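Local coordinates for Sca-family protein (Rickettsia rickettsii, PDB 4LQ8) that probably takes part in cell adhesion, as the head domain of the Rickettsia surface cell antigen Sca4, whose molecular role is not established, at residues A[207-210]-A[214-217]; A[280-285]-A[302-307]; A[242-245]-A[249-252]; A[144-149]-A[295-300]. All coordinates share one frame; numbering follows the deposited sequence.

The four contacts lie in the mixed helical and strand head domain of Sca4. Contact 1 is a hairpin at the periphery, in an antiparallel six-stranded sheet. Contacts 2, 3 and 4 all reach the second, nine-stranded sheet, and their centres are 12 to 13 Å apart. Contact 1 is 14 to 18 Å from them, centre to centre. Along the chain, the 144-149 helix segment comes first, followed by contact 1 and then contact 3. The segments of contacts 2 and 4 then alternate. Strand 292-297 lies between strands 282-285 and 300-304. Lys210 of contact 1 bonds Gly299 of contact 4, joining the two sheets, and Glu145 ties helix 135-155 to the larger sheet.

Contact 1: residues A[207-210]-A[214-217]; sequences TLAK and TQVQ
Leu208 and Val216 form the hydrogen-bonded antiparallel pair of a beta hairpin, with the non-hydrogen-bonded pairs Thr207-Gln217 and Ala209-Gln215 on either side. Leu208 N donates to Val216 O at 3.0 Å, and Val216 N returns a bond of 2.9 Å to Leu208 O. Past the strand ends, Lys210 N reaches Thr214 O at 2.8 Å. This bond closes the turn end of the hairpin.

The side chains divide between two faces. On one, Leu208 and Val216 run alongside each other in the same direction, with Leu208 CD1 4.1 Å from Val216 CB. Lys210 joins them from the turn. Its chain is extended beyond CG, which carries the methylenes past Thr214 and sets CE 3.7 Å from Val216 CG2. Its NZ bonds Gly299 O. Ile301 of strand 300-304 packs against Leu208, Lys210 and Val216.

On the other face, Gln215 bends at chi2 (-91°). The Gln215 side chain crosses that of Thr207 at about a right angle, and the bend sets NE2 3.8 Å from Thr207 CG2. The same bend places OE1 near the methyl of Ala209. A water lies 2.7 Å from Thr207 OG1 and accepts a bond of 2.8 Å from Gln217 NE2. The chemistry is therefore two-sided: a mainly apolar face, edged by the Lys210 chain, against the neighbouring sheet, and a more polar face where water bridges Thr207 and Gln217.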
loop_
_atom_site.group_PDB
_atom_site.type_symbol
_atom_site.label_atom_id
_atom_site.label_comp_id
_atom_site.label_asym_id
_atom_site.label_seq_id
_atom_site.Cartn_x
_atom_site.Cartn_y
_atom_site.Cartn_z
ATOM N N THR A 207 6.162 -21.494 2.176
ATOM C CA THR A 207 4.726 -21.732 2.196
ATOM C C THR A 207 4.061 -20.836 3.243
ATOM O O THR A 207 4.565 -20.671 4.355
ATOM C CB THR A 207 4.423 -23.224 2.456
ATOM O OG1 THR A 207 4.919 -23.984 1.357
ATOM C CG2 THR A 207 2.927 -23.504 2.633
ATOM N N LEU A 208 2.919 -20.272 2.878
ATOM C CA LEU A 208 2.102 -19.480 3.775
ATOM C C LEU A 208 0.700 -20.093 3.811
ATOM O O LEU A 208 0.422 -21.059 3.091
ATOM C CB LEU A 208 2.113 -17.972 3.410
ATOM C CG LEU A 208 1.828 -17.557 1.979
ATOM C CD1 LEU A 208 0.324 -17.670 1.669
ATOM C CD2 LEU A 208 2.295 -16.122 1.732
ATOM N N ALA A 209 -0.170 -19.576 4.668
ATOM C CA ALA A 209 -1.525 -20.112 4.733
ATOM C C ALA A 209 -2.530 -19.010 4.500
ATOM O O ALA A 209 -2.320 -17.878 4.945
ATOM C CB ALA A 209 -1.776 -20.777 6.078
ATOM N N LYS A 210 -3.615 -19.335 3.783
ATOM C CA LYS A 210 -4.748 -18.422 3.586
ATOM C C LYS A 210 -5.521 -18.422 4.924
ATOM O O LYS A 210 -5.303 -19.317 5.756
ATOM C CB LYS A 210 -5.684 -18.923 2.478
ATOM C CG LYS A 210 -5.083 -18.937 1.090
ATOM C CD LYS A 210 -6.164 -19.310 0.103
ATOM C CE LYS A 210 -5.613 -19.564 -1.267
ATOM N NZ LYS A 210 -6.685 -19.971 -2.217
ATOM N N THR A 214 -5.732 -23.079 3.938
ATOM C CA THR A 214 -5.144 -23.576 2.674
ATOM C C THR A 214 -3.681 -23.109 2.552
ATOM O O THR A 214 -3.411 -21.924 2.719
ATOM C CB THR A 214 -5.946 -23.079 1.460
ATOM O OG1 THR A 214 -7.329 -23.354 1.653
ATOM C CG2 THR A 214 -5.461 -23.678 0.136
ATOM N N GLN A 215 -2.760 -24.048 2.266
ATOM C CA GLN A 215 -1.316 -23.799 2.104
ATOM C C GLN A 215 -1.004 -23.358 0.669
ATOM O O GLN A 215 -1.467 -23.993 -0.288
ATOM C CB GLN A 215 -0.508 -25.068 2.415
ATOM C CG GLN A 215 -0.764 -25.678 3.790
ATOM C CD GLN A 215 0.157 -25.150 4.840
ATOM O OE1 GLN A 215 -0.123 -24.155 5.506
ATOM N NE2 GLN A 215 1.243 -25.845 5.059
ATOM N N VAL A 216 -0.213 -22.291 0.515
ATOM C CA VAL A 216 0.167 -21.794 -0.811
ATOM C C VAL A 216 1.689 -21.636 -0.840
ATOM O O VAL A 216 2.257 -20.947 0.024
ATOM C CB VAL A 216 -0.550 -20.440 -1.159
ATOM C CG1 VAL A 216 -0.049 -19.852 -2.473
ATOM C CG2 VAL A 216 -2.073 -20.587 -1.189
ATOM N N GLN A 217 2.348 -22.245 -1.843
ATOM C CA GLN A 217 3.779 -22.056 -1.994
ATOM C C GLN A 217 4.052 -20.807 -2.822
ATOM O O GLN A 217 3.464 -20.641 -3.893
ATOM C CB GLN A 217 4.474 -23.261 -2.633
ATOM C CG GLN A 217 6.008 -23.055 -2.592
ATOM C CD GLN A 217 6.785 -24.210 -3.127
ATOM O OE1 GLN A 217 7.169 -24.208 -4.292
ATOM N NE2 GLN A 217 7.057 -25.195 -2.283
HETATM O O HOH W 1 7.429 -24.141 0.300
#

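Contact 2: residues A[280-285]-A[302-307]; sequences KPLKFA and YTLAVT
Leu282 and Leu304 meet across the middle strand of an antiparallel three-strand meander, 282-285, 292-297 and 300-304. The two segments are next-but-one neighbours, so no hydrogen bond joins them directly, and Leu282 CA and Leu304 CA are 9.3 Å apart. Side chains bridge the gap over strand 292-297.

The tight part is the leucine pair. Leu282 has CG anti to the backbone N (chi1 -170°), which swings its CD1 methyl across to Leu304. The two side chains approach at a slant. Leu282 also packs on Ile295 of the middle strand, and Leu304 on Ala243 of strand 236-245, so this end is buried in the sheet core.

The loose part lies around Phe284. Its ring offers one corner, CE1, to backbone atoms. Val306 O is at the ring edge, 4.2 Å from CE1, and Thr307 C is 3.8 Å from the same atom. Tyr311 of helix 308-320 meets the Phe284 ring with planes about 50° apart. Thr307, partly exposed, is the N-cap of that helix, and its OG1 bonds Lys310 N. The chain turns a corner at Ala305 just before this. The closest approach is methyl to methyl, with Leu282 CD1 3.5 Å from Leu304 CD1, tighter than usual van der Waals contact.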
loop_
_atom_site.group_PDB
_atom_site.type_symbol
_atom_site.label_atom_id
_atom_site.label_comp_id
_atom_site.label_asym_id
_atom_site.label_seq_id
_atom_site.Cartn_x
_atom_site.Cartn_y
_atom_site.Cartn_z
ATOM N N LYS A 280 -5.567 -3.743 2.214
ATOM C CA LYS A 280 -5.534 -3.943 3.662
ATOM C C LYS A 280 -6.481 -5.075 4.112
ATOM O O LYS A 280 -7.504 -5.269 3.469
ATOM C CB LYS A 280 -5.882 -2.621 4.430
ATOM C CG LYS A 280 -4.839 -1.497 4.306
ATOM C CD LYS A 280 -3.447 -1.893 4.841
ATOM C CE LYS A 280 -2.479 -0.739 4.960
ATOM N NZ LYS A 280 -1.875 -0.368 3.656
ATOM N N PRO A 281 -6.206 -5.787 5.232
ATOM C CA PRO A 281 -4.992 -5.692 6.072
ATOM C C PRO A 281 -3.781 -6.259 5.300
ATOM O O PRO A 281 -3.923 -7.177 4.494
ATOM C CB PRO A 281 -5.362 -6.548 7.304
ATOM C CG PRO A 281 -6.274 -7.592 6.751
ATOM C CD PRO A 281 -7.097 -6.872 5.701
ATOM N N LEU A 282 -2.618 -5.682 5.517
ATOM C CA LEU A 282 -1.387 -6.148 4.877
ATOM C C LEU A 282 -0.734 -7.251 5.746
ATOM O O LEU A 282 -0.668 -7.104 6.962
ATOM C CB LEU A 282 -0.429 -4.947 4.715
ATOM C CG LEU A 282 0.816 -5.149 3.858
ATOM C CD1 LEU A 282 0.448 -5.522 2.415
ATOM C CD2 LEU A 282 1.648 -3.897 3.840
ATOM N N LYS A 283 -0.294 -8.350 5.140
ATOM C CA LYS A 283 0.400 -9.397 5.905
ATOM C C LYS A 283 1.891 -9.380 5.530
ATOM O O LYS A 283 2.249 -8.900 4.461
ATOM C CB LYS A 283 -0.185 -10.814 5.640
ATOM C CG LYS A 283 -1.711 -10.976 5.761
ATOM C CD LYS A 283 -2.189 -10.734 7.167
ATOM C CE LYS A 283 -3.562 -11.287 7.418
ATOM N NZ LYS A 283 -3.883 -11.172 8.864
ATOM N N PHE A 284 2.727 -9.971 6.378
ATOM C CA PHE A 284 4.152 -10.149 6.144
ATOM C C PHE A 284 4.456 -11.611 6.331
ATOM O O PHE A 284 3.972 -12.242 7.288
ATOM C CB PHE A 284 5.025 -9.254 7.060
ATOM C CG PHE A 284 4.921 -7.809 6.615
ATOM C CD1 PHE A 284 5.615 -7.356 5.496
ATOM C CD2 PHE A 284 4.066 -6.925 7.266
ATOM C CE1 PHE A 284 5.468 -6.037 5.045
ATOM C CE2 PHE A 284 3.944 -5.600 6.831
ATOM C CZ PHE A 284 4.633 -5.172 5.716
ATOM N N ALA A 285 5.222 -12.163 5.381
ATOM C CA ALA A 285 5.608 -13.561 5.361
ATOM C C ALA A 285 6.803 -13.759 6.316
ATOM O O ALA A 285 7.944 -13.810 5.884
ATOM C CB ALA A 285 5.950 -13.972 3.929
ATOM N N TYR A 302 -1.133 -12.952 -3.205
ATOM C CA TYR A 302 -0.234 -12.110 -3.976
ATOM C C TYR A 302 0.797 -11.560 -3.018
ATOM O O TYR A 302 0.476 -11.338 -1.852
ATOM C CB TYR A 302 -0.970 -10.905 -4.604
ATOM C CG TYR A 302 -2.091 -11.281 -5.539
ATOM C CD1 TYR A 302 -1.863 -11.448 -6.900
ATOM C CD2 TYR A 302 -3.390 -11.427 -5.075
ATOM C CE1 TYR A 302 -2.895 -11.795 -7.770
ATOM C CE2 TYR A 302 -4.423 -11.799 -5.930
ATOM C CZ TYR A 302 -4.178 -11.956 -7.283
ATOM O OH TYR A 302 -5.205 -12.317 -8.118
ATOM N N THR A 303 2.017 -11.291 -3.511
ATOM C CA THR A 303 3.018 -10.619 -2.699
ATOM C C THR A 303 3.098 -9.193 -3.229
ATOM O O THR A 303 2.752 -8.948 -4.391
ATOM C CB THR A 303 4.375 -11.327 -2.744
ATOM O OG1 THR A 303 4.855 -11.339 -4.097
ATOM C CG2 THR A 303 4.318 -12.746 -2.171
ATOM N N LEU A 304 3.545 -8.258 -2.385
ATOM C CA LEU A 304 3.779 -6.884 -2.801
ATOM C C LEU A 304 5.300 -6.686 -2.805
ATOM O O LEU A 304 6.001 -7.466 -2.171
ATOM C CB LEU A 304 3.039 -5.863 -1.903
ATOM C CG LEU A 304 1.489 -6.012 -1.825
ATOM C CD1 LEU A 304 0.909 -4.943 -0.961
ATOM C CD2 LEU A 304 0.850 -5.816 -3.181
ATOM N N ALA A 305 5.812 -5.655 -3.513
ATOM C CA ALA A 305 7.254 -5.427 -3.687
ATOM C C ALA A 305 7.903 -4.678 -2.533
ATOM O O ALA A 305 8.797 -3.871 -2.748
ATOM C CB ALA A 305 7.495 -4.700 -5.008
ATOM N N VAL A 306 7.445 -4.925 -1.321
ATOM C CA VAL A 306 7.948 -4.219 -0.141
ATOM C C VAL A 306 8.175 -5.199 1.020
ATOM O O VAL A 306 7.329 -6.063 1.296
ATOM C CB VAL A 306 7.005 -3.009 0.210
ATOM C CG1 VAL A 306 5.653 -3.444 0.812
ATOM C CG2 VAL A 306 7.707 -1.977 1.088
ATOM N N THR A 307 9.319 -5.105 1.660
ATOM C CA THR A 307 9.601 -5.986 2.795
ATOM C C THR A 307 9.075 -5.301 4.046
ATOM O O THR A 307 8.792 -4.111 4.010
ATOM C CB THR A 307 11.107 -6.260 2.938
ATOM O OG1 THR A 307 11.754 -5.017 3.188
ATOM C CG2 THR A 307 11.721 -7.005 1.729
#

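Contact 3: residues A[242-245]-A[249-252]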
loop_
_atom_site.group_PDB
_atom_site.type_symbol
_atom_site.label_atom_id
_atom_site.label_comp_id
_atom_site.label_asym_id
_atom_site.label_seq_id
_atom_site.Cartn_x
_atom_site.Cartn_y
_atom_site.Cartn_z
ATOM N N VAL A 242 2.578 -3.274 -9.126
ATOM C CA VAL A 242 1.562 -4.323 -9.117
ATOM C C VAL A 242 1.961 -5.518 -8.204
ATOM O O VAL A 242 3.144 -5.869 -8.070
ATOM C CB VAL A 242 1.177 -4.753 -10.568
ATOM C CG1 VAL A 242 2.278 -5.608 -11.225
ATOM C CG2 VAL A 242 -0.175 -5.471 -10.597
ATOM N N ALA A 243 0.949 -6.118 -7.582
ATOM C CA ALA A 243 1.080 -7.317 -6.759
ATOM C C ALA A 243 1.452 -8.469 -7.693
ATOM O O ALA A 243 1.057 -8.451 -8.860
ATOM C CB ALA A 243 -0.256 -7.614 -6.095
ATOM N N LEU A 244 2.225 -9.444 -7.213
ATOM C CA LEU A 244 2.581 -10.588 -8.053
ATOM C C LEU A 244 1.879 -11.813 -7.521
ATOM O O LEU A 244 1.747 -11.961 -6.300
ATOM C CB LEU A 244 4.101 -10.853 -8.059
ATOM C CG LEU A 244 5.001 -9.849 -8.774
ATOM C CD1 LEU A 244 6.445 -10.311 -8.729
ATOM C CD2 LEU A 244 4.582 -9.632 -10.235
ATOM N N LYS A 245 1.517 -12.737 -8.419
ATOM C CA LYS A 245 0.923 -14.021 -8.047
ATOM C C LYS A 245 1.989 -14.897 -7.364
ATOM O O LYS A 245 3.175 -14.551 -7.415
ATOM C CB LYS A 245 0.348 -14.726 -9.291
ATOM C CG LYS A 245 -0.775 -13.929 -9.972
ATOM C CD LYS A 245 -1.608 -14.793 -10.901
ATOM C CE LYS A 245 -1.016 -14.945 -12.266
ATOM N NZ LYS A 245 -1.759 -15.944 -13.080
ATOM N N THR A 249 4.297 -14.155 -11.395
ATOM C CA THR A 249 3.754 -13.529 -12.612
ATOM C C THR A 249 2.734 -12.434 -12.249
ATOM O O THR A 249 2.157 -12.443 -11.155
ATOM C CB THR A 249 3.145 -14.573 -13.572
ATOM O OG1 THR A 249 2.057 -15.207 -12.919
ATOM C CG2 THR A 249 4.144 -15.618 -14.024
ATOM N N LYS A 250 2.496 -11.513 -13.183
ATOM C CA LYS A 250 1.577 -10.398 -12.982
ATOM C C LYS A 250 0.122 -10.836 -13.094
ATOM O O LYS A 250 -0.179 -11.738 -13.872
ATOM C CB LYS A 250 1.915 -9.229 -13.929
ATOM C CG LYS A 250 3.296 -8.618 -13.616
ATOM C CD LYS A 250 3.605 -7.313 -14.336
ATOM C CE LYS A 250 4.049 -7.467 -15.770
ATOM N NZ LYS A 250 2.904 -7.411 -16.715
ATOM N N PRO A 251 -0.807 -10.278 -12.288
ATOM C CA PRO A 251 -2.214 -10.683 -12.434
ATOM C C PRO A 251 -2.845 -9.952 -13.621
ATOM O O PRO A 251 -2.206 -9.068 -14.217
ATOM C CB PRO A 251 -2.840 -10.179 -11.134
ATOM C CG PRO A 251 -2.055 -8.947 -10.799
ATOM C CD PRO A 251 -0.657 -9.196 -11.289
ATOM N N SER A 252 -4.106 -10.268 -13.936
ATOM C CA SER A 252 -4.785 -9.530 -14.998
ATOM C C SER A 252 -5.202 -8.151 -14.440
ATOM O O SER A 252 -5.320 -7.982 -13.218
ATOM C CB SER A 252 -6.002 -10.300 -15.513
ATOM O OG SER A 252 -6.960 -10.484 -14.484
#
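Lys245 and Thr249 close a tight reversal of the chain where strand 236-245 gives way to the loop before strand 258-265. Backbone bonding amounts to one link between the segments. Lys245 N donates to Thr249 O at 2.8 Å, with an N-H...O angle of 169°.

Apolar packing extends from this bond. Val242 uses both branches: CG1 lies 3.8 Å from Lys250 CD, and CG2 lies 3.8 Å from Pro251 CD. The valine and the proline ring run antiparallel alongside one another. Leu244 CD2 sits 3.8 Å from Lys250 CG, so the methylenes of Lys250 rest on both Val242 and Leu244. Tyr302 of strand 300-304 packs on Ala243, Lys245 and Pro251.

Close polar-to-carbon contacts complete the join. Pro251 CD lies 3.1 Å from Ala243 O. The Lys245 chain bends at chi3 (-84°), bringing CE to 3.2 Å from Thr249 OG1, which bonds Asp247. Lys250 NZ continues to a salt bridge with Glu29 and a hydrogen bond to Ala30 O. Thus the two lysines pack through their methylenes here, while the charge of Lys250 is met by the N-terminal region.

Contact 4: residues A[144-149]-A[295-300]; sequences IEIAGY and IEHGGE
Glu145 and His297 make a buried histidine-carboxylate hydrogen bond between residues some 150 positions apart in the chain. It joins helix 135-155 to a beta hairpin with a two-residue loop, formed by strands 292-297 and 300-304, which turn through a type I' beta turn from His297 to Glu300. His297 NE2 donates to Glu145 OE1 at 2.8 Å, with an N-H...O angle of 158°. The oxygen lies close to the imidazole plane and is met nearly along its C-O axis. The carboxylate and ring planes are turned 34° from each other.

The other oxygen is also held. Glu145 OE2 accepts from Gln77 NE2 of helix 64-90 and from Lys280 N. Three donors thus grip one carboxylate, which should fix its rotation and probably offsets the cost of burying its charge. The carboxylate would also tend to polarise the imidazole.

The turn sets the base of the histidine. His297 N bonds Glu300 O at 2.8 Å, and Glu300 N bonds His297 O at 3.0 Å. Gly298 and Gly299 supply the positive phi values that a type I' turn requires. Chi1 of His297 (-140°) lies away from a staggered value and directs the ring at the helix. Glu142 accepts from Gly298 N, and Lys138 donates to Glu296 O, so the helix grips the hairpin at further points.

Ile146 is the apolar partner. Its CD1 methyl comes to the ring edge, near the plane, and the two side chains overlap while heading opposite ways. Ile146 CD1 stands 3.6 Å from His297 CE1.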
loop_
_atom_site.group_PDB
_atom_site.type_symbol
_atom_site.label_atom_id
_atom_site.label_comp_id
_atom_site.label_asym_id
_atom_site.label_seq_id
_atom_site.Cartn_x
_atom_site.Cartn_y
_atom_site.Cartn_z
ATOM N N ILE A 144 -13.421 -2.122 -3.165
ATOM C CA ILE A 144 -13.059 -0.705 -3.247
ATOM C C ILE A 144 -11.596 -0.533 -3.644
ATOM O O ILE A 144 -11.265 0.474 -4.262
ATOM C CB ILE A 144 -13.468 0.151 -2.013
ATOM C CG1 ILE A 144 -12.746 -0.250 -0.710
ATOM C CG2 ILE A 144 -14.995 0.075 -1.865
ATOM C CD1 ILE A 144 -11.522 0.565 -0.323
ATOM N N GLU A 145 -10.732 -1.511 -3.323
ATOM C CA GLU A 145 -9.317 -1.460 -3.704
ATOM C C GLU A 145 -9.135 -1.623 -5.211
ATOM O O GLU A 145 -8.427 -0.816 -5.813
ATOM C CB GLU A 145 -8.487 -2.505 -2.942
ATOM C CG GLU A 145 -8.148 -2.059 -1.530
ATOM C CD GLU A 145 -7.969 -3.188 -0.532
ATOM O OE1 GLU A 145 -8.009 -4.370 -0.941
ATOM O OE2 GLU A 145 -7.770 -2.890 0.665
ATOM N N ILE A 146 -9.781 -2.645 -5.810
ATOM C CA ILE A 146 -9.718 -2.924 -7.244
ATOM C C ILE A 146 -10.282 -1.726 -8.037
ATOM O O ILE A 146 -9.618 -1.235 -8.951
ATOM C CB ILE A 146 -10.423 -4.278 -7.579
ATOM C CG1 ILE A 146 -9.593 -5.483 -7.036
ATOM C CG2 ILE A 146 -10.719 -4.417 -9.105
ATOM C CD1 ILE A 146 -10.388 -6.784 -6.869
ATOM N N ALA A 147 -11.474 -1.240 -7.644
ATOM C CA ALA A 147 -12.129 -0.097 -8.289
ATOM C C ALA A 147 -11.335 1.191 -8.051
ATOM O O ALA A 147 -11.196 1.983 -8.970
ATOM C CB ALA A 147 -13.557 0.053 -7.772
ATOM N N GLY A 148 -10.802 1.352 -6.841
ATOM C CA GLY A 148 -10.015 2.507 -6.436
ATOM C C GLY A 148 -8.758 2.670 -7.260
ATOM O O GLY A 148 -8.527 3.756 -7.807
ATOM N N TYR A 149 -7.951 1.583 -7.380
ATOM C CA TYR A 149 -6.717 1.616 -8.169
ATOM C C TYR A 149 -7.011 1.859 -9.646
ATOM O O TYR A 149 -6.306 2.647 -10.270
ATOM C CB TYR A 149 -5.832 0.373 -7.926
ATOM C CG TYR A 149 -5.172 0.381 -6.561
ATOM C CD1 TYR A 149 -4.330 1.420 -6.180
ATOM C CD2 TYR A 149 -5.373 -0.662 -5.653
ATOM C CE1 TYR A 149 -3.751 1.455 -4.916
ATOM C CE2 TYR A 149 -4.774 -0.649 -4.387
ATOM C CZ TYR A 149 -3.971 0.417 -4.022
ATOM O OH TYR A 149 -3.362 0.459 -2.786
ATOM N N ILE A 295 -0.840 -10.423 0.533
ATOM C CA ILE A 295 -2.271 -10.230 0.724
ATOM C C ILE A 295 -3.004 -11.422 0.127
ATOM O O ILE A 295 -2.527 -12.060 -0.814
ATOM C CB ILE A 295 -2.799 -8.893 0.069
ATOM C CG1 ILE A 295 -2.403 -8.807 -1.414
ATOM C CG2 ILE A 295 -2.312 -7.639 0.828
ATOM C CD1 ILE A 295 -3.376 -8.368 -2.255
ATOM N N GLU A 296 -4.184 -11.668 0.644
ATOM C CA GLU A 296 -5.139 -12.612 0.108
ATOM C C GLU A 296 -6.137 -11.653 -0.534
ATOM O O GLU A 296 -6.477 -10.665 0.097
ATOM C CB GLU A 296 -5.775 -13.417 1.236
ATOM C CG GLU A 296 -6.378 -14.711 0.731
ATOM C CD GLU A 296 -6.998 -15.569 1.812
ATOM O OE1 GLU A 296 -6.590 -15.456 2.994
ATOM O OE2 GLU A 296 -7.892 -16.370 1.465
ATOM N N HIS A 297 -6.487 -11.847 -1.807
ATOM C CA HIS A 297 -7.359 -10.949 -2.557
ATOM C C HIS A 297 -8.113 -11.780 -3.571
ATOM O O HIS A 297 -7.487 -12.485 -4.381
ATOM C CB HIS A 297 -6.508 -9.872 -3.272
ATOM C CG HIS A 297 -7.140 -8.505 -3.246
ATOM N ND1 HIS A 297 -8.074 -8.113 -4.206
ATOM C CD2 HIS A 297 -6.988 -7.503 -2.343
ATOM C CE1 HIS A 297 -8.437 -6.887 -3.872
ATOM N NE2 HIS A 297 -7.810 -6.473 -2.759
ATOM N N GLY A 298 -9.441 -11.732 -3.508
ATOM C CA GLY A 298 -10.305 -12.540 -4.369
ATOM C C GLY A 298 -10.039 -14.035 -4.225
ATOM O O GLY A 298 -10.097 -14.775 -5.205
ATOM N N GLY A 299 -9.672 -14.462 -3.020
ATOM C CA GLY A 299 -9.346 -15.859 -2.740
ATOM C C GLY A 299 -7.971 -16.323 -3.205
ATOM O O GLY A 299 -7.658 -17.509 -3.080
ATOM N N GLU A 300 -7.120 -15.404 -3.729
ATOM C CA GLU A 300 -5.771 -15.742 -4.200
ATOM C C GLU A 300 -4.731 -14.998 -3.379
ATOM O O GLU A 300 -5.010 -13.935 -2.833
ATOM C CB GLU A 300 -5.593 -15.402 -5.693
ATOM C CG GLU A 300 -6.489 -16.180 -6.650
ATOM C CD GLU A 300 -6.137 -17.646 -6.817
ATOM O OE1 GLU A 300 -5.187 -17.941 -7.574
ATOM O OE2 GLU A 300 -6.806 -18.497 -6.187
#